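Local atomic coordinates of 4-methyl-5(B-hydroxyethyl)-thiazole monophosphate biosynthesis enzyme (Vibrio cholerae O1 biovar El Tor, PDB entry 3OT1), a protein that is of unknown function but is a DJ-1/PfpI family member, possibly linked to thiazole monophosphate biosynthesis. Residues E21-L32 and P163-I174; T91-A99 and V117-V125. All blocks are in the same frame, centred on the assembly; numbering follows the deposited sequence. Where two conformers were deposited one is given.

Contact 1: residues E21-L32 and P163-I174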
ATOM      1  N   GLU A  21       1.966   4.564   9.371  1.00  4.29           N
ATOM      2  CA  GLU A  21       1.352   4.747   8.052  1.00  3.95           C
ATOM      3  C   GLU A  21       1.072   3.354   7.486  1.00  4.09           C
ATOM      4  O   GLU A  21       2.003   2.579   7.202  1.00  4.05           O
ATOM      5  CB  GLU A  21       2.229   5.584   7.145  1.00  4.54           C
ATOM      6  CG  GLU A  21       1.457   6.544   6.240  1.00  4.62           C
ATOM      7  CD  GLU A  21       0.503   5.863   5.328  1.00  5.45           C
ATOM      8  OE1 GLU A  21      -0.527   6.491   4.984  1.00  6.65           O
ATOM      9  OE2 GLU A  21       0.757   4.706   4.948  1.00  5.55           O
ATOM     10  N   GLU A  22      -0.205   3.015   7.409  1.00  4.25           N
ATOM     11  CA  GLU A  22      -0.591   1.646   7.106  1.00  3.96           C
ATOM     12  C   GLU A  22      -0.305   1.237   5.678  1.00  4.12           C
ATOM     13  O   GLU A  22       0.022   0.074   5.450  1.00  4.21           O
ATOM     14  CB  GLU A  22      -2.067   1.377   7.442  1.00  4.85           C
ATOM     15  CG  GLU A  22      -3.058   2.400   6.906  1.00  5.00           C
ATOM     16  CD  GLU A  22      -3.315   3.503   7.922  1.00  5.16           C
ATOM     17  OE1 GLU A  22      -2.440   4.370   8.056  1.00  5.54           O
ATOM     18  OE2 GLU A  22      -4.365   3.485   8.585  1.00  6.22           O
HETATM   19  N   MSE A  23      -0.448   2.129   4.693  1.00  4.11           N
HETATM   20  CA  MSE A  23      -0.132   1.710   3.322  0.50  4.90           C
HETATM   21  C   MSE A  23       1.374   1.527   3.180  1.00  4.42           C
HETATM   22  O   MSE A  23       1.812   0.601   2.504  1.00  5.24           O
HETATM   23  CB  MSE A  23      -0.733   2.590   2.226  0.50  5.83           C
HETATM   24  CG  MSE A  23       0.045   3.796   1.817  0.50  7.76           C
HETATM   25 SE   MSE A  23      -0.908   4.754   0.424  0.50 11.86          SE
HETATM   26  CE  MSE A  23       0.254   4.634  -1.151  0.50 12.80           C
ATOM     27  N   GLU A  24       2.171   2.387   3.802  1.00  4.44           N
ATOM     28  CA  GLU A  24       3.609   2.143   3.772  1.00  4.33           C
ATOM     29  C   GLU A  24       3.947   0.783   4.370  1.00  4.27           C
ATOM     30  O   GLU A  24       4.728   0.014   3.831  1.00  4.57           O
ATOM     31  CB  GLU A  24       4.349   3.246   4.529  1.00  5.24           C
ATOM     32  CG  GLU A  24       4.228   4.613   3.887  1.00  5.63           C
ATOM     33  CD  GLU A  24       4.788   5.750   4.716  1.00  5.97           C
ATOM     34  OE1 GLU A  24       5.463   5.523   5.731  1.00  6.22           O
ATOM     35  OE2 GLU A  24       4.513   6.928   4.312  1.00  6.87           O
ATOM     36  N   THR A  25       3.381   0.517   5.537  1.00  4.23           N
ATOM     37  CA  THR A  25       3.625  -0.734   6.232  1.00  3.81           C
ATOM     38  C   THR A  25       3.270  -1.933   5.365  1.00  4.37           C
ATOM     39  O   THR A  25       4.064  -2.865   5.229  1.00  4.41           O
ATOM     40  CB  THR A  25       2.809  -0.792   7.550  1.00  4.17           C
ATOM     41  OG1 THR A  25       3.188   0.297   8.404  1.00  4.47           O
ATOM     42  CG2 THR A  25       3.054  -2.097   8.283  1.00  5.58           C
ATOM     43  N   VAL A  26       2.068  -1.934   4.815  1.00  4.25           N
ATOM     44  CA  VAL A  26       1.573  -3.087   4.096  1.00  4.36           C
ATOM     45  C   VAL A  26       2.284  -3.230   2.747  1.00  4.58           C
ATOM     46  O   VAL A  26       2.552  -4.345   2.315  1.00  4.79           O
ATOM     47  CB  VAL A  26       0.038  -3.050   3.999  1.00  4.40           C
ATOM     48  CG1 VAL A  26      -0.460  -4.175   3.123  1.00  5.33           C
ATOM     49  CG2 VAL A  26      -0.563  -3.138   5.389  1.00  5.01           C
ATOM     50  N   ILE A  27       2.623  -2.127   2.094  1.00  4.29           N
ATOM     51  CA  ILE A  27       3.440  -2.208   0.886  1.00  4.61           C
ATOM     52  C   ILE A  27       4.767  -2.894   1.192  1.00  4.71           C
ATOM     53  O   ILE A  27       5.216  -3.765   0.440  1.00  5.32           O
ATOM     54  CB  ILE A  27       3.654  -0.829   0.240  1.00  4.74           C
ATOM     55  CG1 ILE A  27       2.349  -0.299  -0.367  1.00  5.51           C
ATOM     56  CG2 ILE A  27       4.803  -0.885  -0.819  1.00  5.34           C
ATOM     57  CD1 ILE A  27       2.376   1.186  -0.734  1.00  6.80           C
ATOM     58  N   ILE A  28       5.414  -2.501   2.279  1.00  4.55           N
ATOM     59  CA  ILE A  28       6.684  -3.122   2.654  1.00  4.76           C
ATOM     60  C   ILE A  28       6.494  -4.609   2.896  1.00  4.46           C
ATOM     61  O   ILE A  28       7.235  -5.422   2.341  1.00  5.16           O
ATOM     62  CB  ILE A  28       7.287  -2.419   3.896  1.00  5.57           C
ATOM     63  CG1 ILE A  28       7.700  -0.979   3.563  1.00  6.65           C
ATOM     64  CG2 ILE A  28       8.455  -3.225   4.450  1.00  6.74           C
ATOM     65  CD1 ILE A  28       7.837  -0.054   4.764  1.00  7.82           C
ATOM     66  N   VAL A  29       5.543  -4.969   3.740  1.00  4.23           N
ATOM     67  CA  VAL A  29       5.386  -6.368   4.098  1.00  4.38           C
ATOM     68  C   VAL A  29       5.047  -7.217   2.865  1.00  4.31           C
ATOM     69  O   VAL A  29       5.659  -8.236   2.613  1.00  4.41           O
ATOM     70  CB  VAL A  29       4.303  -6.535   5.190  1.00  4.67           C
ATOM     71  CG1 VAL A  29       3.993  -8.001   5.397  1.00  5.67           C
ATOM     72  CG2 VAL A  29       4.759  -5.872   6.507  1.00  5.88           C
ATOM     73  N   ASP A  30       4.040  -6.779   2.122  1.00  4.55           N
ATOM     74  CA  ASP A  30       3.544  -7.533   0.964  1.00  4.49           C
ATOM     75  C   ASP A  30       4.669  -7.714  -0.056  1.00  4.41           C
ATOM     76  O   ASP A  30       4.934  -8.825  -0.522  1.00  5.13           O
ATOM     77  CB  ASP A  30       2.325  -6.777   0.398  1.00  5.24           C
ATOM     78  CG  ASP A  30       1.635  -7.432  -0.752  1.00  5.51           C
ATOM     79  OD1 ASP A  30       2.249  -8.087  -1.599  1.00  6.67           O
ATOM     80  OD2 ASP A  30       0.395  -7.225  -0.791  1.00  7.50           O
ATOM     81  N   THR A  31       5.348  -6.635  -0.406  1.00  4.54           N
ATOM     82  CA  THR A  31       6.396  -6.709  -1.413  1.00  4.45           C
ATOM     83  C   THR A  31       7.509  -7.651  -0.992  1.00  4.46           C
ATOM     84  O   THR A  31       8.002  -8.452  -1.793  1.00  4.83           O
ATOM     85  CB  THR A  31       6.929  -5.300  -1.757  1.00  4.78           C
ATOM     86  OG1 THR A  31       5.835  -4.488  -2.204  1.00  5.83           O
ATOM     87  CG2 THR A  31       7.964  -5.334  -2.864  1.00  6.11           C
ATOM     88  N   LEU A  32       7.912  -7.585   0.266  1.00  4.06           N
ATOM     89  CA  LEU A  32       8.956  -8.491   0.728  1.00  4.20           C
ATOM     90  C   LEU A  32       8.490  -9.941   0.766  1.00  4.06           C
ATOM     91  O   LEU A  32       9.284 -10.828   0.450  1.00  5.10           O
ATOM     92  CB  LEU A  32       9.464  -8.035   2.098  1.00  5.08           C
ATOM     93  CG  LEU A  32      10.209  -6.704   2.123  1.00  7.49           C
ATOM     94  CD1 LEU A  32      10.395  -6.196   3.552  1.00 10.46           C
ATOM     95  CD2 LEU A  32      11.534  -6.853   1.410  1.00 13.47           C
ATOM     96  N   PRO A 163       4.390   7.692   0.953  1.00  6.23           N
ATOM     97  CA  PRO A 163       3.515   6.650   0.453  1.00  6.37           C
ATOM     98  C   PRO A 163       3.804   6.306  -1.013  1.00  6.02           C
ATOM     99  O   PRO A 163       3.828   5.138  -1.388  1.00  6.17           O
ATOM    100  CB  PRO A 163       2.115   7.254   0.659  1.00  7.39           C
ATOM    101  CG  PRO A 163       2.262   8.118   1.856  1.00  7.63           C
ATOM    102  CD  PRO A 163       3.633   8.729   1.692  1.00  6.74           C
ATOM    103  N   GLY A 164       4.001   7.331  -1.831  1.00  5.43           N
ATOM    104  CA  GLY A 164       4.220   7.161  -3.253  1.00  6.03           C
ATOM    105  C   GLY A 164       5.591   6.666  -3.647  1.00  5.33           C
ATOM    106  O   GLY A 164       5.817   6.388  -4.827  1.00  5.91           O
ATOM    107  N   THR A 165       6.510   6.537  -2.682  1.00  5.45           N
ATOM    108  CA  THR A 165       7.814   5.912  -2.920  1.00  4.88           C
ATOM    109  C   THR A 165       7.953   4.558  -2.240  1.00  4.73           C
ATOM    110  O   THR A 165       9.012   3.940  -2.331  1.00  5.20           O
ATOM    111  CB  THR A 165       8.995   6.837  -2.486  1.00  5.36           C
ATOM    112  OG1 THR A 165       9.014   6.933  -1.063  1.00  5.33           O
ATOM    113  CG2 THR A 165       8.913   8.223  -3.142  1.00  6.71           C
ATOM    114  N   ALA A 166       6.914   4.073  -1.573  1.00  4.63           N
ATOM    115  CA  ALA A 166       7.042   2.898  -0.745  1.00  5.16           C
ATOM    116  C   ALA A 166       7.342   1.635  -1.568  1.00  4.52           C
ATOM    117  O   ALA A 166       8.108   0.788  -1.140  1.00  4.86           O
ATOM    118  CB  ALA A 166       5.820   2.705   0.152  1.00  5.97           C
ATOM    119  N   LEU A 167       6.685   1.490  -2.722  1.00  5.32           N
ATOM    120  CA  LEU A 167       6.957   0.352  -3.577  0.60  5.73           C
ATOM    121  C   LEU A 167       8.411   0.380  -4.088  1.00  4.61           C
ATOM    122  O   LEU A 167       9.127  -0.626  -4.060  1.00  4.97           O
ATOM    123  CB  LEU A 167       5.950   0.360  -4.702  0.60  6.69           C
ATOM    124  CG  LEU A 167       5.976  -0.801  -5.659  0.60  8.76           C
ATOM    125  CD1 LEU A 167       6.052  -2.110  -4.923  0.60  9.40           C
ATOM    126  CD2 LEU A 167       4.745  -0.746  -6.576  0.60 10.13           C
ATOM    127  N   GLU A 168       8.859   1.551  -4.548  1.00  5.18           N
ATOM    128  CA  GLU A 168      10.237   1.727  -4.989  1.00  5.00           C
ATOM    129  C   GLU A 168      11.212   1.371  -3.873  1.00  4.49           C
ATOM    130  O   GLU A 168      12.218   0.708  -4.108  1.00  5.37           O
ATOM    131  CB  GLU A 168      10.464   3.183  -5.410  1.00  5.53           C
ATOM    132  CG  GLU A 168       9.731   3.573  -6.667  1.00  6.09           C
ATOM    133  CD  GLU A 168       9.500   5.067  -6.730  1.00  6.62           C
ATOM    134  OE1 GLU A 168      10.449   5.795  -7.039  1.00  8.75           O
ATOM    135  OE2 GLU A 168       8.375   5.521  -6.442  1.00  7.83           O
ATOM    136  N   PHE A 169      10.910   1.790  -2.661  1.00  4.60           N
ATOM    137  CA  PHE A 169      11.726   1.525  -1.475  1.00  4.85           C
ATOM    138  C   PHE A 169      11.793   0.033  -1.174  1.00  4.73           C
ATOM    139  O   PHE A 169      12.883  -0.515  -0.934  1.00  4.77           O
ATOM    140  CB  PHE A 169      11.091   2.323  -0.328  1.00  5.35           C
ATOM    141  CG  PHE A 169      11.546   1.988   1.072  1.00  4.92           C
ATOM    142  CD1 PHE A 169      12.775   2.401   1.556  1.00  5.18           C
ATOM    143  CD2 PHE A 169      10.676   1.388   1.956  1.00  5.23           C
ATOM    144  CE1 PHE A 169      13.105   2.209   2.861  1.00  5.77           C
ATOM    145  CE2 PHE A 169      11.022   1.169   3.267  1.00  6.37           C
ATOM    146  CZ  PHE A 169      12.248   1.576   3.715  1.00  6.01           C
ATOM    147  N   ALA A 170      10.641  -0.639  -1.104  1.00  4.57           N
ATOM    148  CA  ALA A 170      10.613  -2.063  -0.811  1.00  4.73           C
ATOM    149  C   ALA A 170      11.359  -2.877  -1.888  1.00  4.33           C
ATOM    150  O   ALA A 170      12.080  -3.823  -1.559  1.00  5.16           O
ATOM    151  CB  ALA A 170       9.191  -2.541  -0.633  1.00  5.54           C
ATOM    152  N   LEU A 171      11.189  -2.510  -3.147  1.00  4.76           N
ATOM    153  CA  LEU A 171      11.898  -3.181  -4.229  1.00  4.78           C
ATOM    154  C   LEU A 171      13.404  -2.947  -4.137  1.00  5.21           C
ATOM    155  O   LEU A 171      14.180  -3.872  -4.401  1.00  5.56           O
ATOM    156  CB  LEU A 171      11.339  -2.749  -5.576  1.00  5.39           C
ATOM    157  CG  LEU A 171       9.914  -3.265  -5.842  1.00  6.53           C
ATOM    158  CD1 LEU A 171       9.263  -2.470  -6.981  1.00  7.21           C
ATOM    159  CD2 LEU A 171       9.860  -4.769  -6.084  1.00  7.11           C
ATOM    160  N   ALA A 172      13.824  -1.746  -3.750  1.00  5.03           N
ATOM    161  CA  ALA A 172      15.250  -1.475  -3.535  1.00  6.12           C
ATOM    162  C   ALA A 172      15.796  -2.332  -2.395  1.00  6.33           C
ATOM    163  O   ALA A 172      16.924  -2.821  -2.469  1.00  6.40           O
ATOM    164  CB  ALA A 172      15.455  -0.001  -3.216  1.00  6.90           C
HETATM  165  N   MSE A 173      15.006  -2.523  -1.341  1.00  5.63           N
HETATM  166  CA  MSE A 173      15.410  -3.424  -0.266  1.00  5.99           C
HETATM  167  C   MSE A 173      15.678  -4.824  -0.792  1.00  5.78           C
HETATM  168  O   MSE A 173      16.680  -5.440  -0.450  1.00  6.57           O
HETATM  169  CB  MSE A 173      14.338  -3.530   0.817  1.00  7.12           C
HETATM  170  CG  MSE A 173      14.156  -2.364   1.747  1.00  8.65           C
HETATM  171 SE   MSE A 173      12.901  -2.730   3.150  1.00 14.23          SE
HETATM  172  CE  MSE A 173      13.853  -3.912   3.717  1.00  7.48           C
ATOM    173  N   ILE A 174      14.783  -5.330  -1.617  1.00  5.42           N
ATOM    174  CA  ILE A 174      14.987  -6.642  -2.227  1.00  6.19           C
ATOM    175  C   ILE A 174      16.264  -6.673  -3.051  1.00  5.82           C
ATOM    176  O   ILE A 174      17.050  -7.631  -2.961  1.00  6.28           O
ATOM    177  CB  ILE A 174      13.783  -7.064  -3.081  1.00  5.38           C
ATOM    178  CG1 ILE A 174      12.534  -7.254  -2.219  1.00  6.27           C
ATOM    179  CG2 ILE A 174      14.074  -8.368  -3.839  1.00  6.33           C
ATOM    180  CD1 ILE A 174      11.225  -7.169  -3.029  1.00  8.78           C
TER
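Two helices that lie side by side against the mixed, mostly parallel sheet of the DJ-1/PfpI alpha/beta fold pack together here, 22-32 with 166-174; the axes of these segments approach to 8.9 Å and cross at -33°. No hydrogen bond spans them. At the leading end Pro163 lies between Met23 and Glu24: in the conformer given, the selenomethionine chain runs across the proline at about a right angle, while Glu24 brings OE2 to 3.3 Å from Pro163 CD. The other oxygen, Glu24 OE1, is held by the amide of Gly79. Glu24 also touches Cys111, consistent with the Glu-Cys pair of DJ-1 proteins. Halfway along, small residues let the backbones close in, with the CA atoms of Ile28 and Ala170 only 5.3 Å apart. Ile27 rests CG2 on Ala166 and on the backbone at Leu167, and Ile28 CD1 meets Phe169 CE2 at the ring edge, 3.7 Å away. Thr31 is a knob in the hole formed by Leu167, Ala170, Leu171 and Ile174. Its hydroxyl, OG1 beside the backbone N (chi1 -57°), donates back to Ile27 O at 2.8 Å, leaving CG2 turned to Ile174 CD1 and Leu171 CD2. A neighbouring subunit packs on Pro163 and reaches Glu21 with a basic side chain. Within the chain, Leu32 reaches Val39 of strand 38-43, Phe169 and Met173 lie on Ala108 of strand 106-110, and helix 180-187 packs against Leu171 and Ile174.

Contact 2: residues T91-A99 and V117-V125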
ATOM      1  N   THR A  91      12.089   2.775  23.928  1.00 10.02           N
ATOM      2  CA  THR A  91      13.410   2.288  24.322  1.00 10.76           C
ATOM      3  C   THR A  91      13.821   1.087  23.476  1.00 10.07           C
ATOM      4  O   THR A  91      14.952   1.017  22.970  1.00 10.12           O
ATOM      5  CB  THR A  91      13.423   1.953  25.836  1.00 11.11           C
ATOM      6  OG1 THR A  91      12.992   3.113  26.564  1.00 15.31           O
ATOM      7  CG2 THR A  91      14.816   1.505  26.267  1.00 13.99           C
ATOM      8  N   ALA A  92      12.913   0.136  23.341  1.00  9.72           N
ATOM      9  CA  ALA A  92      13.218  -1.093  22.626  1.00  9.97           C
ATOM     10  C   ALA A  92      13.476  -0.820  21.150  1.00  9.04           C
ATOM     11  O   ALA A  92      14.343  -1.447  20.559  1.00  9.05           O
ATOM     12  CB  ALA A  92      12.087  -2.096  22.774  1.00 11.32           C
ATOM     13  N   LEU A  93      12.709   0.073  20.530  1.00  7.95           N
ATOM     14  CA  LEU A  93      12.895   0.353  19.112  1.00  7.10           C
ATOM     15  C   LEU A  93      14.268   0.971  18.887  1.00  7.30           C
ATOM     16  O   LEU A  93      15.002   0.597  17.969  1.00  6.48           O
ATOM     17  CB  LEU A  93      11.766   1.259  18.593  1.00  7.60           C
ATOM     18  CG  LEU A  93      11.608   1.558  17.092  1.00  8.02           C
ATOM     19  CD1 LEU A  93      12.678   2.513  16.617  1.00  8.59           C
ATOM     20  CD2 LEU A  93      11.617   0.273  16.238  1.00 11.53           C
ATOM     21  N   LEU A  94      14.594   1.975  19.697  1.00  7.72           N
ATOM     22  CA  LEU A  94      15.882   2.634  19.551  1.00  8.09           C
ATOM     23  C   LEU A  94      17.046   1.658  19.755  1.00  7.99           C
ATOM     24  O   LEU A  94      18.031   1.711  19.024  1.00  7.97           O
ATOM     25  CB  LEU A  94      15.991   3.818  20.510  1.00  8.92           C
ATOM     26  CG  LEU A  94      14.970   4.942  20.276  1.00  9.46           C
ATOM     27  CD1 LEU A  94      15.142   6.023  21.364  1.00 12.02           C
ATOM     28  CD2 LEU A  94      15.071   5.568  18.899  1.00 10.75           C
ATOM     29  N   ALA A  95      16.914   0.762  20.724  1.00  7.87           N
ATOM     30  CA  ALA A  95      17.912  -0.272  20.943  1.00  8.61           C
ATOM     31  C   ALA A  95      18.038  -1.214  19.746  1.00  7.99           C
ATOM     32  O   ALA A  95      19.145  -1.660  19.444  1.00  8.29           O
ATOM     33  CB  ALA A  95      17.585  -1.056  22.240  1.00 10.08           C
ATOM     34  N   LEU A  96      16.924  -1.557  19.087  1.00  7.43           N
ATOM     35  CA  LEU A  96      16.994  -2.422  17.922  1.00  7.75           C
ATOM     36  C   LEU A  96      17.730  -1.733  16.792  1.00  6.28           C
ATOM     37  O   LEU A  96      18.441  -2.380  16.055  1.00  6.99           O
ATOM     38  CB  LEU A  96      15.599  -2.839  17.457  1.00  8.59           C
ATOM     39  CG  LEU A  96      15.006  -3.956  18.283  1.00  8.99           C
ATOM     40  CD1 LEU A  96      13.526  -4.046  18.023  1.00 12.47           C
ATOM     41  CD2 LEU A  96      15.659  -5.315  18.000  1.00 11.46           C
ATOM     42  N   ILE A  97      17.529  -0.427  16.619  1.00  6.34           N
ATOM     43  CA  ILE A  97      18.293   0.276  15.589  1.00  6.84           C
ATOM     44  C   ILE A  97      19.798   0.103  15.855  1.00  6.80           C
ATOM     45  O   ILE A  97      20.565  -0.215  14.944  1.00  7.75           O
ATOM     46  CB  ILE A  97      17.923   1.761  15.503  1.00  6.58           C
ATOM     47  CG1 ILE A  97      16.468   1.931  15.027  1.00  7.39           C
ATOM     48  CG2 ILE A  97      18.911   2.513  14.612  1.00  8.40           C
ATOM     49  CD1 ILE A  97      15.945   3.334  15.239  1.00  8.23           C
ATOM     50  N   ASP A  98      20.210   0.302  17.100  1.00  6.95           N
ATOM     51  CA  ASP A  98      21.608   0.125  17.479  1.00  7.36           C
ATOM     52  C   ASP A  98      22.071  -1.317  17.204  1.00  6.56           C
ATOM     53  O   ASP A  98      23.142  -1.542  16.665  1.00  7.59           O
ATOM     54  CB  ASP A  98      21.806   0.410  18.959  1.00  8.20           C
ATOM     55  CG  ASP A  98      21.485   1.842  19.378  1.00 11.29           C
ATOM     56  OD1 ASP A  98      21.439   2.730  18.536  1.00 12.70           O
ATOM     57  OD2 ASP A  98      21.268   2.041  20.601  1.00 12.88           O
ATOM     58  N   ALA A  99      21.242  -2.277  17.588  1.00  6.74           N
ATOM     59  CA  ALA A  99      21.630  -3.689  17.464  1.00  7.35           C
ATOM     60  C   ALA A  99      21.799  -4.093  16.006  1.00  7.48           C
ATOM     61  O   ALA A  99      22.789  -4.738  15.657  1.00  9.43           O
ATOM     62  CB  ALA A  99      20.634  -4.598  18.171  1.00  9.10           C
ATOM     63  N   VAL A 117      12.844   9.992  14.096  1.00  7.50           N
ATOM     64  CA  VAL A 117      13.574   8.984  14.852  1.00  7.56           C
ATOM     65  C   VAL A 117      15.090   9.197  14.706  1.00  8.10           C
ATOM     66  O   VAL A 117      15.763   9.478  15.700  1.00  9.50           O
ATOM     67  CB  VAL A 117      13.167   7.549  14.493  1.00  7.05           C
ATOM     68  CG1 VAL A 117      13.945   6.572  15.395  1.00  8.28           C
ATOM     69  CG2 VAL A 117      11.650   7.379  14.632  1.00  8.57           C
ATOM     70  N   PHE A 118      15.632   9.072  13.501  1.00  7.93           N
ATOM     71  CA  PHE A 118      17.092   9.074  13.382  1.00  8.55           C
ATOM     72  C   PHE A 118      17.705  10.433  13.744  1.00  9.31           C
ATOM     73  O   PHE A 118      18.624  10.512  14.565  1.00 10.05           O
ATOM     74  CB  PHE A 118      17.569   8.686  11.985  1.00  8.27           C
ATOM     75  CG  PHE A 118      17.120   7.328  11.489  1.00  7.61           C
ATOM     76  CD1 PHE A 118      16.693   6.307  12.338  1.00  7.76           C
ATOM     77  CD2 PHE A 118      17.164   7.078  10.118  1.00  8.39           C
ATOM     78  CE1 PHE A 118      16.302   5.085  11.806  1.00  8.31           C
ATOM     79  CE2 PHE A 118      16.796   5.867   9.617  1.00  8.54           C
ATOM     80  CZ  PHE A 118      16.368   4.877  10.441  1.00  7.90           C
ATOM     81  N   ALA A 119      17.199  11.498  13.127  1.00 10.68           N
ATOM     82  CA  ALA A 119      17.755  12.820  13.353  1.00 11.32           C
ATOM     83  C   ALA A 119      17.549  13.223  14.818  1.00 12.21           C
ATOM     84  O   ALA A 119      18.483  13.734  15.435  1.00 14.35           O
ATOM     85  CB  ALA A 119      17.195  13.818  12.378  1.00 11.66           C
ATOM     86  N   LYS A 120      16.393  12.916  15.414  1.00 12.44           N
ATOM     87  CA  LYS A 120      16.097  13.307  16.802  1.00 13.15           C
ATOM     88  C   LYS A 120      16.799  12.488  17.891  1.00 13.32           C
ATOM     89  O   LYS A 120      17.054  12.996  18.979  1.00 15.55           O
ATOM     90  CB  LYS A 120      14.573  13.297  17.049  1.00 14.35           C
ATOM     91  CG  LYS A 120      13.809  14.367  16.292  1.00 17.00           C
ATOM     92  CD  LYS A 120      14.315  15.756  16.620  1.00 19.33           C
ATOM     93  N   GLN A 121      17.124  11.225  17.617  1.00 11.81           N
ATOM     94  CA  GLN A 121      17.703  10.320  18.612  1.00 12.37           C
ATOM     95  C   GLN A 121      19.131   9.894  18.279  1.00 11.51           C
ATOM     96  O   GLN A 121      19.628   8.901  18.809  1.00 12.99           O
ATOM     97  CB  GLN A 121      16.782   9.116  18.816  1.00 13.03           C
ATOM     98  CG  GLN A 121      15.430   9.459  19.430  1.00 15.69           C
ATOM     99  CD  GLN A 121      15.555  10.006  20.844  1.00 17.62           C
ATOM    100  OE1 GLN A 121      16.506   9.684  21.581  1.00 17.23           O
ATOM    101  NE2 GLN A 121      14.610  10.840  21.226  1.00 21.56           N
ATOM    102  N   GLN A 122      19.787  10.679  17.435  1.00 11.84           N
ATOM    103  CA  GLN A 122      21.194  10.469  17.067  1.00 12.32           C
ATOM    104  C   GLN A 122      21.449   9.065  16.565  1.00 11.68           C
ATOM    105  O   GLN A 122      22.352   8.386  17.022  1.00 13.21           O
ATOM    106  CB  GLN A 122      22.149  10.774  18.235  1.00 13.25           C
ATOM    107  CG  GLN A 122      22.097  12.178  18.689  1.00 16.15           C
ATOM    108  CD  GLN A 122      20.875  12.483  19.513  1.00 16.84           C
ATOM    109  OE1 GLN A 122      20.466  11.697  20.384  1.00 18.23           O
ATOM    110  NE2 GLN A 122      20.265  13.626  19.241  1.00 21.30           N
ATOM    111  N   LYS A 123      20.640   8.631  15.614  1.00 10.16           N
ATOM    112  CA  LYS A 123      20.910   7.400  14.893  1.00  9.05           C
ATOM    113  C   LYS A 123      21.411   7.751  13.503  1.00  8.82           C
ATOM    114  O   LYS A 123      20.932   8.700  12.902  1.00  9.86           O
ATOM    115  CB  LYS A 123      19.675   6.507  14.789  1.00  8.97           C
ATOM    116  CG  LYS A 123      18.978   6.220  16.115  1.00  9.82           C
ATOM    117  CD  LYS A 123      19.854   5.574  17.147  1.00  8.65           C
ATOM    118  CE  LYS A 123      19.066   5.253  18.371  1.00  9.08           C
ATOM    119  NZ  LYS A 123      19.948   4.820  19.512  1.00 10.84           N
ATOM    120  N   PHE A 124      22.372   6.976  12.999  1.00  8.38           N
ATOM    121  CA  PHE A 124      22.958   7.192  11.673  1.00  8.73           C
ATOM    122  C   PHE A 124      23.518   8.600  11.513  1.00  9.14           C
ATOM    123  O   PHE A 124      23.418   9.223  10.453  1.00  9.98           O
ATOM    124  CB  PHE A 124      21.970   6.803  10.560  1.00  8.88           C
ATOM    125  CG  PHE A 124      21.542   5.392  10.674  1.00  7.69           C
ATOM    126  CD1 PHE A 124      22.417   4.386  10.323  1.00  8.01           C
ATOM    127  CD2 PHE A 124      20.316   5.053  11.219  1.00  8.08           C
ATOM    128  CE1 PHE A 124      22.057   3.062  10.471  1.00  8.70           C
ATOM    129  CE2 PHE A 124      19.953   3.747  11.368  1.00  8.21           C
ATOM    130  CZ  PHE A 124      20.823   2.743  10.998  1.00  7.90           C
ATOM    131  N   VAL A 125      24.158   9.075  12.574  1.00  9.79           N
ATOM    132  CA  VAL A 125      24.856  10.341  12.526  1.00 11.25           C
ATOM    133  C   VAL A 125      25.910  10.290  11.421  1.00 11.36           C
ATOM    134  O   VAL A 125      26.652   9.312  11.286  1.00 11.71           O
ATOM    135  CB  VAL A 125      25.520  10.675  13.877  1.00 12.43           C
ATOM    136  CG1 VAL A 125      26.298  11.991  13.790  1.00 13.71           C
ATOM    137  CG2 VAL A 125      24.477  10.786  14.960  1.00 13.61           C
TER
HETATM  138  O   HOH W   1      19.121   3.422  22.015  1.00 15.19           O
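Ile97 and Leu94 carry the apolar part of this contact, in which helix 91-99 packs against the C-terminal part of helix 113-119 and the residues that follow, within the alpha/beta sandwich of the DJ-1 superfamily. Ile97 uses both of its branches. CD1 lies 3.8 Å from Val117 CG1 and also comes in plane to the edge of the Phe118 ring, at CE1; CG2, placed beside the carbonyl carbon by its torsion, approaches Phe124 CE2 at 3.6 Å. One turn earlier Leu94 divides its methyls, CD2 against Val117 CG1 and CD1 against the amide end of Gln121, whose chain it crosses at about a right angle.

At the outer margin Lys123 bends at chi2 (-58°), bringing its aliphatic chain past Ile97 CG2 and its ammonium to Asp98. Lys123 NZ donates to Asp98 OD1 at 2.7 Å, a salt bridge that meets the oxygen on the syn side, 20° out of the carboxylate plane. The two rings also meet each other: Phe124 sets CD2 over the centre of the Phe118 ring, 3.7 Å above its plane.

In the second shell, Phe118 rests on Val107 and Ala109 of strand 106-110 and on Leu77, while Ile97 reaches Leu75 of strand 74-77. On the polar side a water links the other carboxylate oxygen, donating to Asp98 OD2 and accepting from Lys123 NZ at 3.0 Å.

From the N terminus the chain runs through strand 11-16 into helix 22-34, the first half of contact 1, whose partner 163-174 arrives more than 130 residues later. That long loop holds most of the sheet, and within it lies the much shorter loop of contact 2, in which residues 91-99 meet 117-125 after the intervening strand 106-110. The two loops nest and do not cross. The centres of contacts 1 and 2 are 21 Å apart. They lie on opposite sides of the chain's centre and do not touch. Strand 106-110 is common ground: Phe169 and Met173 of contact 1 and Phe118 and Phe124 of contact 2 all pack on it.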